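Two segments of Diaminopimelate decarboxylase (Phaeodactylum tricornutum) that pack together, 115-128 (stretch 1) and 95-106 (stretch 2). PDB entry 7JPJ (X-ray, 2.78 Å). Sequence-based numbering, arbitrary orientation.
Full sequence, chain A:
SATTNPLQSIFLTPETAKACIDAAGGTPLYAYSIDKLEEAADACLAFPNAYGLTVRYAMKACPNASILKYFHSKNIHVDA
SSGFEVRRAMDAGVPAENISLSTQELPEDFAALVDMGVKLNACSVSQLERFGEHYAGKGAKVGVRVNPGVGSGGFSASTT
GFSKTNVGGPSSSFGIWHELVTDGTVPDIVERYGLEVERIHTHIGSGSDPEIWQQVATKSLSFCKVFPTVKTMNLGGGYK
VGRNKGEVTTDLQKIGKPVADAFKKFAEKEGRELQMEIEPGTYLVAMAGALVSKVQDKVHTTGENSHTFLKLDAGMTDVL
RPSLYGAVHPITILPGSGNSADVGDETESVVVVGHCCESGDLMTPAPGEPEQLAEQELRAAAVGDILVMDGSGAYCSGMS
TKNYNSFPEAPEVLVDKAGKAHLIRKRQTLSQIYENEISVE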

# COMPACT_ATOMS: atom_id res chain seq x y z
N ASP A 115 -12.55 -27.49 13.45
CA ASP A 115 -13.15 -28.17 14.60
C ASP A 115 -14.11 -27.27 15.36
O ASP A 115 -15.11 -27.75 15.91
CB ASP A 115 -12.05 -28.69 15.53
CG ASP A 115 -11.29 -29.85 14.94
OD1 ASP A 115 -11.83 -30.52 14.03
OD2 ASP A 115 -10.15 -30.10 15.38
N MET A 116 -13.82 -25.97 15.42
CA MET A 116 -14.70 -25.05 16.12
C MET A 116 -15.98 -24.74 15.35
O MET A 116 -16.90 -24.15 15.93
CB MET A 116 -13.96 -23.75 16.43
CG MET A 116 -13.12 -23.80 17.69
SD MET A 116 -12.07 -22.34 17.89
CE MET A 116 -11.42 -22.17 16.23
N GLY A 117 -16.06 -25.11 14.08
CA GLY A 117 -17.27 -24.89 13.31
C GLY A 117 -17.07 -24.00 12.09
O GLY A 117 -18.04 -23.60 11.45
N VAL A 118 -15.82 -23.69 11.78
CA VAL A 118 -15.51 -22.86 10.62
C VAL A 118 -15.64 -23.70 9.36
O VAL A 118 -15.02 -24.76 9.24
CB VAL A 118 -14.11 -22.25 10.73
CG1 VAL A 118 -13.70 -21.58 9.43
CG2 VAL A 118 -14.05 -21.26 11.89
N LYS A 119 -16.45 -23.22 8.41
CA LYS A 119 -16.63 -23.91 7.14
C LYS A 119 -15.50 -23.52 6.19
O LYS A 119 -15.22 -22.34 6.00
CB LYS A 119 -17.98 -23.56 6.53
CG LYS A 119 -19.16 -23.79 7.47
CD LYS A 119 -20.48 -23.56 6.76
CE LYS A 119 -21.66 -23.94 7.64
NZ LYS A 119 -21.78 -23.06 8.84
N LEU A 120 -14.86 -24.52 5.59
CA LEU A 120 -13.73 -24.30 4.70
C LEU A 120 -14.15 -24.48 3.25
O LEU A 120 -14.79 -25.47 2.90
CB LEU A 120 -12.58 -25.25 5.03
CG LEU A 120 -11.41 -25.20 4.03
CD1 LEU A 120 -10.73 -23.84 4.08
CD2 LEU A 120 -10.42 -26.32 4.28
N ASN A 121 -13.79 -23.51 2.41
CA ASN A 121 -13.92 -23.63 0.96
C ASN A 121 -12.54 -23.92 0.40
O ASN A 121 -11.66 -23.05 0.40
CB ASN A 121 -14.51 -22.36 0.35
CG ASN A 121 -15.96 -22.15 0.72
OD1 ASN A 121 -16.67 -23.09 1.07
ND2 ASN A 121 -16.42 -20.90 0.66
N ALA A 122 -12.33 -25.16 -0.06
CA ALA A 122 -11.05 -25.55 -0.63
C ALA A 122 -10.81 -24.79 -1.93
O ALA A 122 -11.65 -24.83 -2.84
CB ALA A 122 -11.02 -27.06 -0.88
N CYS A 123 -9.68 -24.09 -2.02
CA CYS A 123 -9.40 -23.22 -3.14
C CYS A 123 -8.33 -23.76 -4.09
O CYS A 123 -8.04 -23.12 -5.10
CB CYS A 123 -8.98 -21.83 -2.64
SG CYS A 123 -10.31 -20.96 -1.76
N SER A 124 -7.75 -24.92 -3.79
CA SER A 124 -6.81 -25.56 -4.70
C SER A 124 -6.81 -27.06 -4.40
O SER A 124 -7.34 -27.51 -3.38
CB SER A 124 -5.40 -24.98 -4.57
OG SER A 124 -4.83 -25.29 -3.30
N VAL A 125 -6.20 -27.82 -5.31
CA VAL A 125 -6.06 -29.25 -5.09
C VAL A 125 -5.27 -29.52 -3.82
O VAL A 125 -5.63 -30.39 -3.01
CB VAL A 125 -5.41 -29.92 -6.32
CG1 VAL A 125 -4.99 -31.35 -6.00
CG2 VAL A 125 -6.37 -29.89 -7.50
N SER A 126 -4.20 -28.75 -3.59
CA SER A 126 -3.36 -28.94 -2.41
C SER A 126 -4.16 -28.77 -1.13
O SER A 126 -3.96 -29.52 -0.16
CB SER A 126 -2.20 -27.94 -2.43
OG SER A 126 -1.82 -27.65 -3.76
N GLN A 127 -5.06 -27.79 -1.08
CA GLN A 127 -5.83 -27.55 0.13
C GLN A 127 -6.84 -28.67 0.37
O GLN A 127 -7.03 -29.11 1.51
CB GLN A 127 -6.55 -26.21 0.05
CG GLN A 127 -5.63 -25.02 0.07
CD GLN A 127 -6.38 -23.71 0.13
OE1 GLN A 127 -7.60 -23.68 -0.02
NE2 GLN A 127 -5.66 -22.62 0.36
N LEU A 128 -7.49 -29.14 -0.69
CA LEU A 128 -8.42 -30.25 -0.55
C LEU A 128 -7.71 -31.50 -0.05
O LEU A 128 -8.22 -32.21 0.83
CB LEU A 128 -9.11 -30.52 -1.89
CG LEU A 128 -10.38 -31.36 -1.87
CD1 LEU A 128 -11.42 -30.71 -0.96
CD2 LEU A 128 -10.93 -31.52 -3.28
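Stretch 2 (95-106) PAENISLSTQEL

Stretch 2 lies alongside stretch 1 as a neighbouring parallel strand, and the two bury 794 Å² between them. It opens with a short 3-10 turn at Ala96 to Asn98, extends into a strand that begins at Ile99 and includes Ser100 and Leu101, and runs on, mostly extended, to Leu106. In stretch 1 a helix gives way at Gly117 to the strand Lys119 to Ala122, and a second helix starts at Val125. The two strands run in the same direction, their axes crossing at -25° and approaching to 4.7 Å. Lys119 pairs with Ser100 (CA to CA 4.8 Å) and Leu120 with Leu101 (CA to CA 5.0 Å).

Backbone hydrogen bonds set this register. Lys119 N donates to Ile99 O at 3.3 Å, Leu101 N returns a bond to Lys119 O at 2.9 Å, and Asn121 N donates to Leu101 O at 3.0 Å. Lys119 and Asn121 thus straddle the intervening Leu120, the pattern expected of parallel strands. A CA-H...O contact from Ser100 CA to Lys119 O, 3.2 Å, supplements the ladder; another joins Glu97 CA to Gly117 O at 3.2 Å.

Where the helix ends, Gly117 adopts a positive phi of 119° in a Schellman motif. A CB here would be jammed against the carbonyl oxygen of Met116 and would sit only 3.3 Å from Glu97 CG, so glycine suits both the turn and the close approach of stretch 2. The small side chain of Ala96 points toward stretch 1 and fits beside this turn, its CB 3.2 Å from Met116 O and 4.1 Å from Met116 CB.

The apolar contacts continue from there. Val118 CG2 lies 3.9 Å from Ala96 CB, while Val118 CG1 reaches Leu101 CB at 4.3 Å, so the branched valine spans two neighbours. Leu120 and Leu101 project from the same face of the sheet, with Leu120 CD1 3.9 Å from Leu101 CD2. The same methyl, Leu120 CD1, meets Leu106 CD1 at 4.0 Å, bringing the end of stretch 2 into the buried leucine cluster. On the other face are Lys119 and Ser100.

Polar side chains secure the remaining ground. The long chain of Lys119 carries its amine back to the 3-10 turn, where NZ makes a weak hydrogen bond to Glu97 O at 2.8 Å. Asn121 ND2 donates a weak bond to Ser102 OG at 3.4 Å. Cys123 offers a modest side chain that packs without crowding, its CB 3.7 Å from Thr103 O.

Gln127 is well suited to the far end because its amide both accepts and donates. OE1 accepts from Cys123 N at 2.9 Å, bracing the turn before the helix, while NE2 donates to Thr103 O at 3.2 Å. A water accepts from Gln127 NE2 (2.8 Å) and Leu106 N (2.6 Å) and donates to Gln104 O (3.2 Å), serving polar backbone groups where the strand pairing has ended.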

# COMPACT_ATOMS: atom_id res chain seq x y z
N PRO A 95 -19.67 -16.07 15.94
CA PRO A 95 -19.52 -17.52 16.14
C PRO A 95 -18.82 -18.16 14.95
O PRO A 95 -18.87 -17.66 13.83
CB PRO A 95 -20.97 -18.01 16.27
CG PRO A 95 -21.78 -16.79 16.58
CD PRO A 95 -21.08 -15.67 15.88
N ALA A 96 -18.16 -19.29 15.23
CA ALA A 96 -17.35 -19.94 14.20
C ALA A 96 -18.19 -20.37 13.01
O ALA A 96 -17.75 -20.24 11.86
CB ALA A 96 -16.61 -21.13 14.80
N GLU A 97 -19.40 -20.87 13.26
CA GLU A 97 -20.25 -21.38 12.18
C GLU A 97 -20.65 -20.29 11.19
O GLU A 97 -21.03 -20.60 10.06
CB GLU A 97 -21.51 -22.04 12.75
CG GLU A 97 -21.31 -22.78 14.06
CD GLU A 97 -21.25 -21.85 15.26
OE1 GLU A 97 -20.25 -21.90 16.01
OE2 GLU A 97 -22.21 -21.05 15.45
N ASN A 98 -20.59 -19.02 11.59
CA ASN A 98 -20.93 -17.91 10.71
C ASN A 98 -19.76 -17.47 9.84
O ASN A 98 -19.90 -16.53 9.06
CB ASN A 98 -21.45 -16.72 11.51
CG ASN A 98 -22.78 -17.00 12.18
OD1 ASN A 98 -23.16 -18.15 12.39
ND2 ASN A 98 -23.50 -15.93 12.51
N ILE A 99 -18.60 -18.12 9.96
CA ILE A 99 -17.41 -17.77 9.21
C ILE A 99 -17.15 -18.85 8.17
O ILE A 99 -17.22 -20.05 8.48
CB ILE A 99 -16.19 -17.59 10.13
CG1 ILE A 99 -16.53 -16.66 11.30
CG2 ILE A 99 -15.00 -17.06 9.35
CD1 ILE A 99 -15.42 -16.51 12.31
N SER A 100 -16.85 -18.43 6.95
CA SER A 100 -16.34 -19.32 5.91
C SER A 100 -14.97 -18.82 5.47
O SER A 100 -14.73 -17.62 5.39
CB SER A 100 -17.30 -19.38 4.70
OG SER A 100 -17.25 -18.18 3.95
N LEU A 101 -14.06 -19.76 5.21
CA LEU A 101 -12.66 -19.45 4.93
C LEU A 101 -12.35 -19.76 3.46
O LEU A 101 -12.38 -20.92 3.05
CB LEU A 101 -11.73 -20.22 5.85
CG LEU A 101 -10.24 -20.19 5.53
CD1 LEU A 101 -9.70 -18.76 5.57
CD2 LEU A 101 -9.46 -21.08 6.49
N SER A 102 -12.06 -18.71 2.69
CA SER A 102 -11.58 -18.83 1.32
C SER A 102 -10.27 -18.05 1.23
O SER A 102 -10.29 -16.82 1.24
CB SER A 102 -12.60 -18.30 0.32
OG SER A 102 -13.93 -18.57 0.75
N THR A 103 -9.15 -18.76 1.15
CA THR A 103 -7.85 -18.14 1.30
C THR A 103 -6.89 -18.66 0.23
O THR A 103 -7.04 -19.78 -0.27
CB THR A 103 -7.26 -18.41 2.70
OG1 THR A 103 -5.98 -17.77 2.82
CG2 THR A 103 -7.11 -19.90 2.95
N GLN A 104 -5.92 -17.83 -0.13
CA GLN A 104 -4.81 -18.25 -0.97
C GLN A 104 -3.77 -19.05 -0.19
O GLN A 104 -3.00 -19.80 -0.80
CB GLN A 104 -4.13 -17.04 -1.61
CG GLN A 104 -4.93 -16.37 -2.72
CD GLN A 104 -4.84 -17.12 -4.04
OE1 GLN A 104 -5.48 -18.15 -4.23
NE2 GLN A 104 -4.03 -16.60 -4.96
N GLU A 105 -3.74 -18.90 1.13
CA GLU A 105 -2.73 -19.52 1.99
C GLU A 105 -3.46 -20.24 3.12
O GLU A 105 -3.91 -19.61 4.08
CB GLU A 105 -1.76 -18.47 2.53
CG GLU A 105 -0.80 -18.96 3.60
CD GLU A 105 0.03 -17.83 4.18
OE1 GLU A 105 0.03 -16.73 3.59
OE2 GLU A 105 0.69 -18.04 5.22
N LEU A 106 -3.58 -21.55 3.01
CA LEU A 106 -4.22 -22.34 4.06
C LEU A 106 -3.36 -22.32 5.31
O LEU A 106 -2.20 -22.74 5.26
CB LEU A 106 -4.44 -23.78 3.58
CG LEU A 106 -5.45 -24.62 4.37
CD1 LEU A 106 -6.79 -23.92 4.45
CD2 LEU A 106 -5.60 -25.99 3.74
O HOH W 1 -2.86 -22.56 0.74